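Local coordinates for protein probable benzoylformate decarboxylase (Rhodococcus jostii, PDB 7ORX) that binds thiamine diphosphate and a sodium ion, belonging to the thiamine diphosphate-dependent enzyme family and assembling from four copies of the chain, at residues Val138-Asn143 with Ala175-Arg180; Thr199-Thr204 with Met331-Asp336; Gly259-Ser264 with Gln285-Asn290; Val301-Gly306 with Ala319-Thr324; Pro370-Tyr375 with Pro421-Ile426. All coordinates share one frame; numbering follows the deposited sequence.

Contact 1: Val138-Asn143 with Ala175-Arg180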
# COMPACT_ATOMS: atom_id res chain seq x y z
N VAL C 138 12.79 17.71 -6.98
CA VAL C 138 13.48 16.51 -7.45
C VAL C 138 14.87 16.46 -6.84
O VAL C 138 15.24 15.44 -6.26
CB VAL C 138 13.44 16.40 -8.98
CG1 VAL C 138 14.40 15.36 -9.51
CG2 VAL C 138 12.02 16.05 -9.42
N PRO C 139 15.70 17.52 -6.84
CA PRO C 139 17.01 17.44 -6.19
C PRO C 139 16.96 17.04 -4.71
O PRO C 139 17.68 16.19 -4.32
CB PRO C 139 17.56 18.86 -6.38
CG PRO C 139 16.90 19.33 -7.65
CD PRO C 139 15.48 18.79 -7.51
N ARG C 140 16.09 17.61 -3.91
CA ARG C 140 16.09 17.30 -2.44
C ARG C 140 15.59 15.87 -2.24
O ARG C 140 16.13 15.16 -1.40
CB ARG C 140 15.29 18.34 -1.65
CG ARG C 140 15.36 18.18 -0.13
CD ARG C 140 14.08 18.69 0.57
NE ARG C 140 12.98 17.94 0.00
CZ ARG C 140 12.66 16.68 0.36
NH1 ARG C 140 13.26 16.09 1.39
NH2 ARG C 140 11.69 16.03 -0.27
N THR C 141 14.58 15.45 -3.00
CA THR C 141 14.08 14.06 -2.96
C THR C 141 15.27 13.10 -3.20
O THR C 141 15.39 12.11 -2.49
CB THR C 141 12.94 13.84 -3.95
OG1 THR C 141 11.79 14.58 -3.52
CG2 THR C 141 12.54 12.38 -4.07
N ILE C 142 16.14 13.39 -4.16
CA ILE C 142 17.31 12.53 -4.46
C ILE C 142 18.33 12.68 -3.34
O ILE C 142 18.86 11.66 -2.93
CB ILE C 142 17.88 12.82 -5.86
CG1 ILE C 142 16.79 12.59 -6.90
CG2 ILE C 142 19.10 11.96 -6.15
CD1 ILE C 142 17.29 12.68 -8.30
N ASN C 143 18.56 13.85 -2.82
CA ASN C 143 19.43 13.99 -1.62
C ASN C 143 18.90 13.10 -0.51
O ASN C 143 19.70 12.34 0.07
CB ASN C 143 19.53 15.41 -1.04
CG ASN C 143 20.68 15.50 -0.06
OD1 ASN C 143 21.77 15.08 -0.38
ND2 ASN C 143 20.44 15.97 1.14
N ALA C 175 22.66 25.21 -3.43
CA ALA C 175 24.07 25.13 -2.97
C ALA C 175 24.09 24.52 -1.55
O ALA C 175 25.10 23.82 -1.19
CB ALA C 175 24.70 26.50 -2.99
N GLY C 176 23.01 24.81 -0.80
CA GLY C 176 22.63 24.24 0.51
C GLY C 176 22.61 22.72 0.51
O GLY C 176 23.22 22.17 1.42
N LEU C 177 21.91 22.08 -0.44
CA LEU C 177 21.83 20.60 -0.62
C LEU C 177 23.23 19.97 -0.70
O LEU C 177 23.44 19.01 0.00
CB LEU C 177 21.10 20.24 -1.91
CG LEU C 177 19.61 19.89 -1.83
CD1 LEU C 177 19.16 19.21 -3.10
CD2 LEU C 177 19.30 18.99 -0.67
N LEU C 178 24.11 20.44 -1.57
CA LEU C 178 25.49 19.87 -1.75
C LEU C 178 26.20 19.75 -0.40
O LEU C 178 26.84 18.70 -0.19
CB LEU C 178 26.38 20.77 -2.59
CG LEU C 178 26.47 20.49 -4.08
CD1 LEU C 178 25.43 21.36 -4.79
CD2 LEU C 178 27.91 20.74 -4.57
N ALA C 179 26.16 20.82 0.40
CA ALA C 179 26.90 21.02 1.66
C ALA C 179 26.47 19.97 2.69
O ALA C 179 27.26 19.72 3.65
CB ALA C 179 26.62 22.42 2.17
N ARG C 180 25.27 19.38 2.52
CA ARG C 180 24.64 18.44 3.47
C ARG C 180 25.51 17.21 3.65
O ARG C 180 26.01 16.68 2.65
CB ARG C 180 23.23 17.98 3.05
CG ARG C 180 22.18 19.10 3.10
CD ARG C 180 20.82 18.75 3.68
NE ARG C 180 20.99 18.27 5.04
CZ ARG C 180 20.49 17.12 5.52
NH1 ARG C 180 19.70 16.33 4.81
NH2 ARG C 180 20.76 16.80 6.77
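Asn143 and Leu177 meet around a shared third residue: NH2 of Arg18 hydrogen-bonds both the side-chain OD1 of Asn143 and the backbone O of Leu177, while its NH1 takes the O of Leu178. No hydrogen bond runs directly between 138-143 and 175-180; Arg18 gives a polar link between them, and the direct touch is mainly apolar. Leu177 reaches across with both methyls. Its CD1 sits against the backbone where Pro139 passes into Arg140, 3.5 Å from Pro139 C, and it also meets Pro139 CB at 3.7 Å. Its CD2 is turned to the next helical turn and touches Asn143 CB at 3.6 Å. The two side chains slide past each other in opposite directions; Asn143 holds CG anti to its backbone N (chi1 -166°). Helix 138-149 belongs to the beta-alpha-beta connection between the neighbouring parallel strands 128-130 and 157-162 of the N-terminal thiamine diphosphate-binding domain; the short helix 175-179, in the chain after that sheet, runs almost parallel to it, with segment axes 10.6 Å apart and 7° between them. Beyond Leu177, ND2 of Asn143 lies beside the bent Arg180 chain, 3.8 Å from both Arg180 CD and Arg180 NH1, its amide 81° from the guanidinium plane. That guanidinium also bonds the second subunit: NE donates to Gly314 O and NH1 to Ala308 O of that copy. Arg140 meets Leu177 through its CG, crossing it at about a right angle, and its far end turns away to Asp137, Gln144 and Arg310 O of the second subunit.

Contact 2: Thr199-Thr204 with Met331-Asp336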
# COMPACT_ATOMS: atom_id res chain seq x y z
N THR C 199 29.88 -10.24 30.69
CA THR C 199 29.18 -11.46 30.19
C THR C 199 30.15 -12.34 29.39
O THR C 199 30.01 -13.59 29.46
CB THR C 199 28.01 -11.14 29.26
OG1 THR C 199 27.30 -10.03 29.79
CG2 THR C 199 27.04 -12.29 29.11
N LEU C 200 31.07 -11.73 28.63
CA LEU C 200 32.03 -12.45 27.75
C LEU C 200 33.11 -13.11 28.61
O LEU C 200 33.31 -14.33 28.42
CB LEU C 200 32.61 -11.49 26.72
CG LEU C 200 31.73 -11.23 25.50
CD1 LEU C 200 32.34 -10.19 24.58
CD2 LEU C 200 31.50 -12.51 24.71
N GLU C 201 33.76 -12.36 29.51
CA GLU C 201 34.82 -12.91 30.39
C GLU C 201 34.22 -13.90 31.40
O GLU C 201 34.98 -14.77 31.89
CB GLU C 201 35.56 -11.76 31.07
CG GLU C 201 36.29 -10.86 30.10
CD GLU C 201 36.85 -9.59 30.73
OE1 GLU C 201 36.54 -9.30 31.94
OE2 GLU C 201 37.57 -8.84 30.00
N SER C 202 32.92 -13.76 31.72
CA SER C 202 32.09 -14.68 32.55
C SER C 202 32.09 -16.09 31.95
O SER C 202 32.23 -17.06 32.70
CB SER C 202 30.66 -14.23 32.65
OG SER C 202 30.42 -13.65 33.89
N ALA C 203 31.78 -16.19 30.67
CA ALA C 203 31.32 -17.44 30.03
C ALA C 203 32.43 -18.49 30.14
O ALA C 203 33.60 -18.13 29.94
CB ALA C 203 30.91 -17.15 28.62
N THR C 204 32.06 -19.70 30.55
CA THR C 204 32.99 -20.83 30.75
C THR C 204 33.36 -21.42 29.36
O THR C 204 34.51 -21.91 29.22
CB THR C 204 32.38 -21.89 31.67
OG1 THR C 204 31.27 -22.45 30.95
CG2 THR C 204 31.97 -21.37 33.03
N MET C 331 39.54 -4.79 24.39
CA MET C 331 39.33 -4.58 25.85
C MET C 331 38.99 -5.85 26.64
O MET C 331 39.24 -5.82 27.88
CB MET C 331 38.25 -3.52 26.07
CG MET C 331 38.82 -2.14 26.27
SD MET C 331 37.49 -1.04 26.93
CE MET C 331 38.41 0.46 27.33
N VAL C 332 38.48 -6.92 26.03
CA VAL C 332 38.34 -8.23 26.74
C VAL C 332 39.72 -8.77 27.12
O VAL C 332 40.68 -8.58 26.33
CB VAL C 332 37.52 -9.27 25.97
CG1 VAL C 332 36.12 -8.78 25.67
CG2 VAL C 332 38.23 -9.70 24.72
N LYS C 333 39.81 -9.38 28.30
CA LYS C 333 41.05 -9.97 28.89
C LYS C 333 41.25 -11.34 28.23
O LYS C 333 40.28 -12.08 28.03
CB LYS C 333 40.93 -10.13 30.42
CG LYS C 333 41.05 -8.86 31.26
CD LYS C 333 42.25 -7.96 30.91
CE LYS C 333 43.55 -8.65 30.47
NZ LYS C 333 44.51 -8.91 31.58
N PRO C 334 42.49 -11.70 27.82
CA PRO C 334 42.77 -13.08 27.43
C PRO C 334 42.22 -14.06 28.49
O PRO C 334 42.40 -13.77 29.66
CB PRO C 334 44.31 -13.12 27.30
CG PRO C 334 44.67 -11.69 26.96
CD PRO C 334 43.67 -10.83 27.70
N SER C 335 41.53 -15.12 28.07
CA SER C 335 40.84 -16.08 28.97
C SER C 335 41.78 -17.26 29.37
O SER C 335 42.86 -17.54 28.68
CB SER C 335 39.61 -16.64 28.33
OG SER C 335 38.73 -15.63 27.86
N ASP C 336 41.35 -17.94 30.44
CA ASP C 336 41.94 -19.19 30.98
C ASP C 336 41.33 -20.38 30.20
O ASP C 336 40.54 -21.20 30.75
CB ASP C 336 41.80 -19.25 32.50
CG ASP C 336 42.85 -20.11 33.16
OD1 ASP C 336 43.84 -20.52 32.49
OD2 ASP C 336 42.67 -20.40 34.35
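Glu201, in the last turn of helix 190-202, reaches over to the backbone at Val332 and Lys333, just where the chain leaves helix 321-331. Both helices belong to the Rossmann-like central domain, so the contact fastens the exit from its last helix to the end of its first. The polar part is a single hydrogen bond: Lys333 N donates to Glu201 OE2 over 2.9 Å, with an N-H...O angle of 158°. The proton comes to the anti side of the carboxylate, the donor lying 33° out of its plane. An extended chain beyond CG (chi2 171°) carries CD of Glu201 across to the loop. The ammonium end of Lys333 leads away, and the lysine serves here through its main-chain N-H and the base of its side chain. The apolar part is one pair: Leu200 CD1 meets Val332 CG1 at 4.2 Å, the two side chains crossing obliquely. This pair borders a larger hydrophobic layer, in which Leu200 also rests on Leu272 and Leu274 of strand 272-276, and both residues touch helix 220-230, Leu200 at Leu230 and Val332 at Leu226. Farther along, Arg337 NH1 adds a bond to Ala203 O, and no other chain of the assembly touches either segment. Two carbons lie near the same carboxylate oxygen: Glu201 OE2 is 3.4 Å from Val332 CA and 3.6 Å from Lys333 CB.

Contact 3: Gly259-Ser264 with Gln285-Asn290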
# COMPACT_ATOMS: atom_id res chain seq x y z
N GLY C 259 18.37 -25.01 9.94
CA GLY C 259 17.22 -25.65 10.59
C GLY C 259 17.25 -25.31 12.07
O GLY C 259 18.35 -25.14 12.62
N VAL C 260 16.09 -25.19 12.70
CA VAL C 260 16.00 -24.75 14.11
C VAL C 260 16.66 -25.81 15.02
O VAL C 260 17.54 -25.45 15.82
CB VAL C 260 14.54 -24.48 14.49
CG1 VAL C 260 14.41 -24.03 15.92
CG2 VAL C 260 13.89 -23.47 13.56
N ALA C 261 16.26 -27.07 14.89
CA ALA C 261 16.72 -28.20 15.74
C ALA C 261 18.20 -28.44 15.47
O ALA C 261 18.94 -28.72 16.42
CB ALA C 261 15.92 -29.44 15.46
N ASP C 262 18.59 -28.32 14.20
CA ASP C 262 19.94 -28.68 13.71
C ASP C 262 20.96 -27.68 14.25
O ASP C 262 22.08 -28.13 14.66
CB ASP C 262 19.93 -28.76 12.17
CG ASP C 262 19.13 -29.92 11.57
OD1 ASP C 262 18.63 -30.80 12.34
OD2 ASP C 262 19.01 -29.93 10.32
N LEU C 263 20.61 -26.39 14.24
CA LEU C 263 21.47 -25.28 14.73
C LEU C 263 21.69 -25.44 16.24
O LEU C 263 22.85 -25.38 16.67
CB LEU C 263 20.83 -23.94 14.37
CG LEU C 263 21.70 -22.71 14.62
CD1 LEU C 263 21.24 -21.53 13.78
CD2 LEU C 263 21.69 -22.31 16.10
N SER C 264 20.64 -25.68 17.00
CA SER C 264 20.75 -25.78 18.48
C SER C 264 21.56 -27.03 18.86
O SER C 264 22.28 -26.98 19.88
CB SER C 264 19.40 -25.72 19.14
OG SER C 264 18.57 -26.76 18.68
N GLN C 285 14.93 -24.46 5.51
CA GLN C 285 14.23 -25.71 5.85
C GLN C 285 13.53 -25.50 7.21
O GLN C 285 14.15 -24.95 8.12
CB GLN C 285 15.20 -26.92 5.78
CG GLN C 285 16.46 -26.82 6.66
CD GLN C 285 17.72 -26.26 6.01
OE1 GLN C 285 17.69 -25.59 4.99
NE2 GLN C 285 18.89 -26.50 6.59
N TYR C 286 12.26 -25.90 7.29
CA TYR C 286 11.45 -26.03 8.53
C TYR C 286 11.81 -27.36 9.18
O TYR C 286 11.26 -28.39 8.76
CB TYR C 286 9.95 -25.98 8.22
CG TYR C 286 9.04 -26.04 9.43
CD1 TYR C 286 9.24 -25.16 10.50
CD2 TYR C 286 7.98 -26.94 9.51
CE1 TYR C 286 8.41 -25.18 11.61
CE2 TYR C 286 7.13 -26.97 10.61
CZ TYR C 286 7.35 -26.08 11.66
OH TYR C 286 6.55 -26.05 12.77
N VAL C 287 12.69 -27.33 10.18
CA VAL C 287 12.97 -28.51 11.06
C VAL C 287 12.77 -28.05 12.50
O VAL C 287 13.68 -27.52 13.14
CB VAL C 287 14.33 -29.19 10.72
CG1 VAL C 287 15.20 -28.35 9.79
CG2 VAL C 287 15.12 -29.66 11.94
N PRO C 288 11.53 -28.19 13.06
CA PRO C 288 11.19 -27.69 14.39
C PRO C 288 11.85 -28.39 15.60
O PRO C 288 12.26 -29.53 15.50
CB PRO C 288 9.65 -27.82 14.46
CG PRO C 288 9.28 -28.90 13.49
CD PRO C 288 10.36 -28.83 12.43
N GLY C 289 11.90 -27.65 16.72
CA GLY C 289 12.62 -27.98 17.96
C GLY C 289 13.01 -26.70 18.69
O GLY C 289 12.35 -25.66 18.47
N ASN C 290 14.06 -26.77 19.52
CA ASN C 290 14.48 -25.67 20.44
C ASN C 290 15.39 -24.68 19.70
O ASN C 290 16.35 -25.16 19.05
CB ASN C 290 15.22 -26.20 21.68
CG ASN C 290 14.48 -27.27 22.45
OD1 ASN C 290 13.27 -27.20 22.61
ND2 ASN C 290 15.20 -28.25 22.97
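Ala261 and Val287 carry the middle of this contact, by backbone and by side chain together. Ala261 N donates to Val287 O over 3.1 Å with an N-H...O angle of 160°, and the donor lies nearly along the C=O axis. On the same pair of residues, Ala261 CB packs on Val287 CG2 at 3.6 Å. The valine spreads its two methyls over the start of the helix: CG1 rests on Gly259 CA at 3.5 Å, while CG2 also touches Asp262 OD1 at 3.7 Å, the aspartate crossing it at about a right angle. Val260 turns CG1 toward the loop and meets Gly289 O at 3.7 Å. This is the N-terminal end of helix 260-266 in the Rossmann-like central domain, with Gly259 at the N-cap position, and the long loop between strands 272-276 and 297-302 wraps round it. A first-turn N-H, which has no acceptor earlier in its own helix, thereby finds one in the loop. One turn on, Ser264 OG, set between its backbone N and carbonyl carbon (chi1 59°), lies 2.8 Å from Asn290 O and 3.0 Å from Ala261 O; its one proton could serve either oxygen. Outside this shell, Tyr283 and Tyr291 of the same chain touch Val260. The loop also reaches other copies of the protein: Asn290 packs on Glu173 of the second subunit, and Tyr286, whose ring has Pro288 CD over the centre of one face, packs on Val103 of the fourth.

Contact 4: Val301-Gly306 with Ala319-Thr324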
# COMPACT_ATOMS: atom_id res chain seq x y z
N VAL C 301 24.05 -8.71 18.50
CA VAL C 301 24.52 -7.33 18.19
C VAL C 301 24.24 -7.03 16.71
O VAL C 301 24.77 -7.74 15.89
CB VAL C 301 26.00 -7.14 18.54
CG1 VAL C 301 26.45 -5.72 18.20
CG2 VAL C 301 26.26 -7.46 20.00
N THR C 302 23.50 -5.96 16.38
CA THR C 302 23.07 -5.71 14.98
C THR C 302 22.86 -4.21 14.75
O THR C 302 22.38 -3.53 15.65
CB THR C 302 21.86 -6.61 14.66
OG1 THR C 302 21.26 -6.22 13.43
CG2 THR C 302 20.76 -6.52 15.68
N ASP C 303 23.26 -3.73 13.58
CA ASP C 303 22.90 -2.40 13.04
C ASP C 303 21.39 -2.33 12.82
O ASP C 303 20.87 -1.22 12.86
CB ASP C 303 23.65 -2.02 11.75
CG ASP C 303 24.32 -3.11 10.87
OD1 ASP C 303 23.61 -3.93 10.16
OD2 ASP C 303 25.58 -3.08 10.81
N ASP C 304 20.71 -3.46 12.59
CA ASP C 304 19.30 -3.49 12.10
C ASP C 304 18.33 -3.63 13.29
O ASP C 304 18.24 -4.75 13.86
CB ASP C 304 19.07 -4.57 11.04
CG ASP C 304 17.79 -4.42 10.19
OD1 ASP C 304 16.83 -3.69 10.61
OD2 ASP C 304 17.74 -5.05 9.08
N GLY C 305 17.59 -2.56 13.62
CA GLY C 305 16.56 -2.65 14.66
C GLY C 305 15.48 -3.65 14.32
O GLY C 305 14.98 -4.31 15.23
N GLY C 306 15.14 -3.79 13.04
CA GLY C 306 14.19 -4.82 12.55
C GLY C 306 14.62 -6.23 12.94
O GLY C 306 13.78 -6.97 13.45
N ALA C 319 23.41 -1.58 17.64
CA ALA C 319 24.65 -0.77 17.66
C ALA C 319 25.46 -1.07 16.42
O ALA C 319 25.24 -2.09 15.77
CB ALA C 319 25.43 -1.06 18.91
N PRO C 320 26.42 -0.20 16.05
CA PRO C 320 27.28 -0.44 14.90
C PRO C 320 28.21 -1.63 15.13
O PRO C 320 28.85 -1.68 16.17
CB PRO C 320 28.04 0.88 14.78
CG PRO C 320 27.09 1.83 15.40
CD PRO C 320 26.71 1.09 16.66
N VAL C 321 28.22 -2.55 14.18
CA VAL C 321 28.94 -3.86 14.31
C VAL C 321 30.45 -3.60 14.34
O VAL C 321 31.11 -4.14 15.22
CB VAL C 321 28.54 -4.79 13.15
CG1 VAL C 321 29.40 -6.00 13.04
CG2 VAL C 321 27.07 -5.19 13.24
N GLY C 322 30.92 -2.77 13.40
CA GLY C 322 32.30 -2.30 13.31
C GLY C 322 32.83 -1.90 14.67
O GLY C 322 33.65 -2.63 15.25
N SER C 323 32.34 -0.77 15.19
CA SER C 323 32.80 -0.18 16.47
C SER C 323 32.72 -1.22 17.58
O SER C 323 33.71 -1.36 18.31
CB SER C 323 32.01 1.04 16.89
OG SER C 323 31.69 1.86 15.78
N THR C 324 31.56 -1.86 17.75
CA THR C 324 31.28 -2.75 18.90
C THR C 324 32.42 -3.77 18.98
O THR C 324 33.12 -3.83 20.01
CB THR C 324 29.90 -3.40 18.76
OG1 THR C 324 28.95 -2.34 18.66
CG2 THR C 324 29.57 -4.31 19.92
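At the C-terminal ends of the last two strands of the central domain's parallel sheet, strand 297-302 ends beside the chain leaving the outermost strand 315-318, so that Thr302 meets Ala319. Ala319 N donates to Thr302 O over 3.0 Å with an N-H...O angle of 148°, the donor standing above the carbonyl plane. The two strands are joined by a beta-alpha-beta crossover through helix 305-310, and this bond lies where the second strand gives way to helix 321-331. That helix packs back on the first strand. Thr324 places CG2 anti to its backbone N (chi1 -58° for OG1), and this methyl touches Val301 CG1 at 3.8 Å. Val321 CG2 reaches Asp303 OD2 at 3.5 Å, and the same side chain touches Ala213 and Val214 of helix 212-216. Each piece of chain is also held internally. The O of Pro320, the N-cap residue, accepts from Thr324 N and from Thr324 OG1 (2.6 Å), which arrive from opposite faces of its plane. In segment 301-306, Asp304 N donates to Thr302 OG1 at 2.9 Å, an ST turn, and Asp304 OD1 caps helix 305-310 through a weak bond from Gly306 N. Ala319 packs on Ala185 of the second subunit.

Contact 5: Pro370-Tyr375 with Pro421-Ile426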
# COMPACT_ATOMS: atom_id res chain seq x y z
N PRO C 370 44.06 -16.91 -7.18
CA PRO C 370 44.87 -16.04 -6.31
C PRO C 370 44.41 -16.05 -4.85
O PRO C 370 43.22 -16.19 -4.60
CB PRO C 370 44.67 -14.67 -6.93
CG PRO C 370 44.26 -14.93 -8.36
CD PRO C 370 43.48 -16.22 -8.34
N ASP C 371 45.37 -15.87 -3.92
CA ASP C 371 45.21 -15.67 -2.46
C ASP C 371 43.96 -14.80 -2.15
O ASP C 371 43.29 -15.03 -1.14
CB ASP C 371 46.51 -15.01 -1.97
CG ASP C 371 46.82 -15.02 -0.48
OD1 ASP C 371 47.03 -16.16 0.07
OD2 ASP C 371 46.92 -13.87 0.11
N ASP C 372 43.66 -13.81 -2.99
CA ASP C 372 42.74 -12.70 -2.68
C ASP C 372 41.60 -12.66 -3.68
O ASP C 372 40.99 -11.59 -3.84
CB ASP C 372 43.50 -11.36 -2.66
CG ASP C 372 44.12 -10.93 -4.00
OD1 ASP C 372 44.12 -11.74 -4.98
OD2 ASP C 372 44.58 -9.78 -4.09
N ALA C 373 41.26 -13.77 -4.32
CA ALA C 373 40.09 -13.80 -5.22
C ALA C 373 38.86 -13.37 -4.43
O ALA C 373 38.86 -13.56 -3.22
CB ALA C 373 39.91 -15.16 -5.81
N ILE C 374 37.86 -12.84 -5.11
CA ILE C 374 36.47 -12.63 -4.63
C ILE C 374 35.57 -13.69 -5.26
O ILE C 374 35.55 -13.74 -6.49
CB ILE C 374 35.99 -11.23 -5.06
CG1 ILE C 374 36.85 -10.13 -4.44
CG2 ILE C 374 34.52 -11.04 -4.74
CD1 ILE C 374 36.52 -8.76 -4.88
N TYR C 375 34.83 -14.48 -4.49
CA TYR C 375 33.93 -15.51 -5.08
C TYR C 375 32.50 -15.03 -5.01
O TYR C 375 32.01 -14.83 -3.92
CB TYR C 375 34.12 -16.87 -4.40
CG TYR C 375 35.52 -17.41 -4.53
CD1 TYR C 375 35.95 -18.08 -5.66
CD2 TYR C 375 36.45 -17.17 -3.54
CE1 TYR C 375 37.26 -18.55 -5.77
CE2 TYR C 375 37.75 -17.61 -3.64
CZ TYR C 375 38.17 -18.32 -4.75
OH TYR C 375 39.47 -18.74 -4.80
N PRO C 421 39.48 -3.44 -9.12
CA PRO C 421 40.54 -3.28 -10.11
C PRO C 421 41.73 -4.23 -9.84
O PRO C 421 42.29 -4.64 -10.80
CB PRO C 421 40.91 -1.79 -9.95
CG PRO C 421 40.67 -1.49 -8.51
CD PRO C 421 39.49 -2.35 -8.13
N ASP C 422 42.03 -4.59 -8.58
CA ASP C 422 43.25 -5.38 -8.20
C ASP C 422 42.91 -6.81 -7.74
O ASP C 422 43.77 -7.42 -7.09
CB ASP C 422 44.03 -4.75 -7.04
CG ASP C 422 44.12 -3.24 -7.10
OD1 ASP C 422 44.58 -2.75 -8.16
OD2 ASP C 422 43.72 -2.57 -6.07
N ARG C 423 41.69 -7.30 -7.92
CA ARG C 423 41.30 -8.60 -7.35
C ARG C 423 40.47 -9.32 -8.40
O ARG C 423 39.62 -8.70 -9.03
CB ARG C 423 40.50 -8.45 -6.06
CG ARG C 423 41.28 -7.82 -4.91
CD ARG C 423 40.37 -7.64 -3.70
NE ARG C 423 40.04 -8.94 -3.17
CZ ARG C 423 39.25 -9.18 -2.13
NH1 ARG C 423 38.72 -8.18 -1.46
NH2 ARG C 423 39.03 -10.42 -1.73
N GLN C 424 40.76 -10.60 -8.57
CA GLN C 424 40.03 -11.43 -9.55
C GLN C 424 38.70 -11.84 -8.94
O GLN C 424 38.71 -12.44 -7.88
CB GLN C 424 40.83 -12.67 -9.92
CG GLN C 424 40.10 -13.53 -10.93
CD GLN C 424 39.95 -12.83 -12.26
OE1 GLN C 424 40.92 -12.66 -12.99
NE2 GLN C 424 38.72 -12.44 -12.59
N VAL C 425 37.59 -11.51 -9.59
CA VAL C 425 36.27 -12.07 -9.23
C VAL C 425 36.09 -13.39 -9.99
O VAL C 425 36.26 -13.40 -11.23
CB VAL C 425 35.13 -11.09 -9.54
CG1 VAL C 425 33.78 -11.74 -9.33
CG2 VAL C 425 35.26 -9.85 -8.69
N ILE C 426 35.72 -14.44 -9.27
CA ILE C 426 35.35 -15.75 -9.84
C ILE C 426 33.89 -16.01 -9.51
O ILE C 426 33.57 -16.10 -8.35
CB ILE C 426 36.28 -16.83 -9.28
CG1 ILE C 426 37.74 -16.43 -9.49
CG2 ILE C 426 35.97 -18.17 -9.91
CD1 ILE C 426 38.72 -17.27 -8.73
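Arg423 lays its guanidinium against Ile374 and turns its edge to the backbone of Asp372. Ile374 CG1 stands 3.4 Å above one face of the group, offset toward the rim, and the two side chains cross at about a right angle. A bend at chi3 (69°) swings NE toward the turn 370-373, where it donates to Asp372 O at 2.9 Å; NH2 of Arg423 joins it on the same oxygen at 3.1 Å. The grip is thus side-on, two nitrogens on one carbonyl, with that oxygen close to the guanidinium plane. NE approaches within the carbonyl plane, while NH2 comes from above it. Beyond the turn the chains run as neighbouring parallel strands, 374-378 and 425-430, in the sheet of the C-terminal thiamine diphosphate-binding domain: Ile374 N donates to Gln424 O and Ile426 N to Ile374 O, both at 2.9 Å. On the face opposite Ile374 and Val425, Tyr375 and Ile426 lie side by side pointing the same way, ring atom CE1 of Tyr375 3.5 Å from Ile426 CD1, a methyl that also meets Ala373 CB. Arg423 NH1 is taken by Gln395 O. The Asp372 carboxylate lies nearby but not in contact, OD2 being 4.7 Å from Arg423 NE. With its face on an aliphatic chain and its bonds here made to neutral carbonyls, the arginine's positive charge is probably eased by the carbonyl dipoles.

Following the chain, contact 1 comes first, closing a loop that contains strand 157-162 and bringing the helix before that strand to the chain leading out of the N-terminal domain. Contact 2 then opens at 199-204 and closes only at 331-336, joining the two ends of the central domain. Nested inside it, one after the other, are contact 3, which wraps a loop round a helix start, and contact 4, which ties the end of strand 297-302 to the chain between strand 315-318 and helix 321-331; their centres lie about 25 Å apart. Contact 5 follows, pairing strands of the C-terminal domain. No loops cross, and no two contacts touch. Contacts 1, 3 and 4 all reach the second subunit.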